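Local coordinates for transcriptional repressor PadR (Bacillus cereus, PDB 6JYI), which probably binds DNA as a dimeric transcription factor of the PadR family, acting as a repressor of gene expression, at residues E126-Y131 with A159-Q164. Numbering follows the deposited sequence.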
ATOM      1  N   GLU A 126      -1.478 -17.640   3.556  1.00 47.31           N
ATOM      2  CA  GLU A 126      -2.667 -17.827   4.403  1.00 48.32           C
ATOM      3  C   GLU A 126      -3.384 -16.490   4.610  1.00 46.72           C
ATOM      4  O   GLU A 126      -4.613 -16.413   4.493  1.00 46.57           O
ATOM      5  CB  GLU A 126      -2.288 -18.492   5.742  1.00 49.96           C
ATOM      6  N   ARG A 127      -2.601 -15.444   4.880  1.00 45.83           N
ATOM      7  CA  ARG A 127      -3.101 -14.077   5.032  1.00 44.71           C
ATOM      8  C   ARG A 127      -3.869 -13.578   3.813  1.00 42.72           C
ATOM      9  O   ARG A 127      -5.001 -13.149   3.945  1.00 42.31           O
ATOM     10  CB  ARG A 127      -1.952 -13.110   5.309  1.00 44.27           C
ATOM     11  CG  ARG A 127      -1.438 -13.155   6.738  1.00 48.48           C
ATOM     12  CD  ARG A 127      -0.307 -12.153   6.970  1.00 50.73           C
ATOM     13  NE  ARG A 127       0.689 -12.698   7.898  1.00 55.46           N
ATOM     14  CZ  ARG A 127       1.636 -11.987   8.510  1.00 57.05           C
ATOM     15  NH1 ARG A 127       1.768 -10.662   8.305  1.00 55.84           N
ATOM     16  NH2 ARG A 127       2.473 -12.614   9.327  1.00 58.50           N
ATOM     17  N   LYS A 128      -3.256 -13.648   2.633  1.00 41.68           N
ATOM     18  CA  LYS A 128      -3.892 -13.143   1.410  1.00 41.00           C
ATOM     19  C   LYS A 128      -5.138 -13.955   1.054  1.00 41.78           C
ATOM     20  O   LYS A 128      -6.139 -13.387   0.607  1.00 40.46           O
ATOM     21  CB  LYS A 128      -2.899 -13.063   0.234  1.00 40.38           C
ATOM     22  CG  LYS A 128      -1.736 -12.039   0.447  1.00 42.18           C
ATOM     23  CD  LYS A 128      -2.115 -10.665  -0.008  1.00 45.25           C
ATOM     24  CE  LYS A 128      -1.275  -9.530   0.621  1.00 46.67           C
ATOM     25  NZ  LYS A 128       0.154  -9.532   0.214  1.00 48.31           N
ATOM     26  N   GLU A 129      -5.087 -15.270   1.284  1.00 44.05           N
ATOM     27  CA  GLU A 129      -6.250 -16.145   1.079  1.00 45.63           C
ATOM     28  C   GLU A 129      -7.440 -15.712   1.955  1.00 45.92           C
ATOM     29  O   GLU A 129      -8.573 -15.625   1.471  1.00 44.89           O
ATOM     30  CB  GLU A 129      -5.879 -17.633   1.298  1.00 47.62           C
ATOM     31  CG  GLU A 129      -5.194 -18.264   0.063  1.00 49.28           C
ATOM     32  CD  GLU A 129      -4.754 -19.725   0.212  1.00 53.09           C
ATOM     33  OE1 GLU A 129      -4.767 -20.298   1.335  1.00 56.56           O
ATOM     34  OE2 GLU A 129      -4.354 -20.305  -0.824  1.00 53.95           O
ATOM     35  N   ALA A 130      -7.171 -15.422   3.230  1.00 47.34           N
ATOM     36  CA  ALA A 130      -8.198 -14.922   4.160  1.00 48.29           C
ATOM     37  C   ALA A 130      -8.806 -13.579   3.689  1.00 47.76           C
ATOM     38  O   ALA A 130     -10.041 -13.457   3.616  1.00 47.28           O
ATOM     39  CB  ALA A 130      -7.625 -14.791   5.563  1.00 49.23           C
ATOM     40  N   TYR A 131      -7.948 -12.619   3.332  1.00 47.60           N
ATOM     41  CA  TYR A 131      -8.392 -11.296   2.804  1.00 48.11           C
ATOM     42  C   TYR A 131      -9.306 -11.462   1.599  1.00 48.02           C
ATOM     43  O   TYR A 131     -10.328 -10.771   1.474  1.00 48.35           O
ATOM     44  CB  TYR A 131      -7.249 -10.429   2.300  1.00 47.10           C
ATOM     45  CG  TYR A 131      -6.150 -10.010   3.254  1.00 50.85           C
ATOM     46  CD1 TYR A 131      -6.344  -9.909   4.627  1.00 54.35           C
ATOM     47  CD2 TYR A 131      -4.906  -9.652   2.737  1.00 53.96           C
ATOM     48  CE1 TYR A 131      -5.285  -9.506   5.471  1.00 57.22           C
ATOM     49  CE2 TYR A 131      -3.852  -9.258   3.550  1.00 56.19           C
ATOM     50  CZ  TYR A 131      -4.034  -9.192   4.914  1.00 58.45           C
ATOM     51  OH  TYR A 131      -2.952  -8.789   5.685  1.00 60.60           O
ATOM     52  N   ALA A 159      -8.003  -9.551  -7.741  1.00 31.59           N
ATOM     53  CA  ALA A 159      -7.157  -9.989  -8.874  1.00 31.66           C
ATOM     54  C   ALA A 159      -5.705  -9.949  -8.428  1.00 30.89           C
ATOM     55  O   ALA A 159      -4.941 -10.893  -8.619  1.00 29.13           O
ATOM     56  CB  ALA A 159      -7.363  -9.105 -10.086  1.00 31.23           C
ATOM     57  N   SER A 160      -5.355  -8.869  -7.746  1.00 29.72           N
ATOM     58  CA  SER A 160      -4.006  -8.669  -7.292  1.00 30.45           C
ATOM     59  C   SER A 160      -3.596  -9.648  -6.186  1.00 31.63           C
ATOM     60  O   SER A 160      -2.585 -10.323  -6.292  1.00 32.32           O
ATOM     61  CB  SER A 160      -3.857  -7.211  -6.847  1.00 29.36           C
ATOM     62  OG  SER A 160      -2.644  -7.052  -6.159  1.00 34.02           O
ATOM     63  N   TYR A 161      -4.411  -9.774  -5.148  1.00 31.91           N
ATOM     64  CA  TYR A 161      -4.167 -10.763  -4.115  1.00 33.61           C
ATOM     65  C   TYR A 161      -4.061 -12.189  -4.627  1.00 34.77           C
ATOM     66  O   TYR A 161      -3.220 -12.974  -4.144  1.00 35.98           O
ATOM     67  CB  TYR A 161      -5.266 -10.734  -3.063  1.00 34.28           C
ATOM     68  CG  TYR A 161      -5.268  -9.556  -2.114  1.00 36.44           C
ATOM     69  CD1 TYR A 161      -4.100  -8.927  -1.729  1.00 40.15           C
ATOM     70  CD2 TYR A 161      -6.458  -9.125  -1.541  1.00 38.33           C
ATOM     71  CE1 TYR A 161      -4.123  -7.857  -0.831  1.00 42.52           C
ATOM     72  CE2 TYR A 161      -6.496  -8.093  -0.660  1.00 40.89           C
ATOM     73  CZ  TYR A 161      -5.335  -7.454  -0.296  1.00 42.01           C
ATOM     74  OH  TYR A 161      -5.408  -6.420   0.611  1.00 44.43           O
ATOM     75  N   SER A 162      -4.941 -12.559  -5.552  1.00 34.50           N
ATOM     76  CA  SER A 162      -4.940 -13.915  -6.071  1.00 35.69           C
ATOM     77  C   SER A 162      -3.664 -14.200  -6.861  1.00 35.20           C
ATOM     78  O   SER A 162      -3.132 -15.316  -6.826  1.00 35.95           O
ATOM     79  CB  SER A 162      -6.186 -14.185  -6.921  1.00 36.52           C
ATOM     80  OG  SER A 162      -7.351 -14.078  -6.105  1.00 38.02           O
ATOM     81  N   ALA A 163      -3.158 -13.193  -7.551  1.00 33.50           N
ATOM     82  CA  ALA A 163      -1.963 -13.359  -8.356  1.00 33.77           C
ATOM     83  C   ALA A 163      -0.776 -13.445  -7.423  1.00 34.19           C
ATOM     84  O   ALA A 163       0.128 -14.260  -7.644  1.00 34.93           O
ATOM     85  CB  ALA A 163      -1.818 -12.213  -9.335  1.00 33.14           C
ATOM     86  N   GLN A 164      -0.784 -12.650  -6.353  1.00 32.77           N
ATOM     87  CA  GLN A 164       0.269 -12.777  -5.315  1.00 33.60           C
ATOM     88  C   GLN A 164       0.293 -14.170  -4.697  1.00 34.70           C
ATOM     89  O   GLN A 164       1.349 -14.754  -4.565  1.00 34.60           O
ATOM     90  CB  GLN A 164       0.081 -11.758  -4.206  1.00 32.36           C
ATOM     91  CG  GLN A 164       0.350 -10.332  -4.666  1.00 33.44           C
ATOM     92  CD  GLN A 164      -0.193  -9.319  -3.703  1.00 37.86           C
ATOM     93  OE1 GLN A 164      -0.266  -9.581  -2.505  1.00 47.43           O
ATOM     94  NE2 GLN A 164      -0.624  -8.173  -4.211  1.00 39.19           N
TER
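Lys128 meets both Tyr161 and Gln164 where helices 114-142 and 148-175 run nearly antiparallel, their short segments at 152° and the axes 9.3 Å apart. The site illustrates how a buried lysine can be held by its aliphatic stem and by its charged end at once. The Lys128 and Tyr161 side chains cross at about a right angle, with Lys128 CE 3.6 Å from Tyr161 CE1. The lysine chain bends at chi2 and again at chi4, bringing the ammonium group round to Gln164, whose chain stays extended beyond CG. Lys128 NZ donates to Gln164 OE1 at 2.8 Å, arriving almost in line with the C=O bond (162°), and this same oxygen lies at the edge of the Tyr161 ring, in its plane. One turn further on, Tyr131 CD2 lies over one face of the Tyr161 ring, toward its rim, 3.8 Å from Tyr161 CZ. The two rings meet obliquely, planes at 44°, while the Tyr161 hydroxyl is hydrogen-bonded to His37, whose ring packs edge-to-face with Tyr131. Helix 148-175 holds the predicted coiled coil, and its 159-164 segment also packs on the second subunit, placing the contact beside the dimer interface. Lys128 NZ also forms salt bridges with Glu124 and with Asp96 of the second subunit. Two carboxylates and an amide oxygen around one buried amine would probably favour its protonated form; bonded to both Gln164 and that Asp96, the amine links helix pairing to dimerisation.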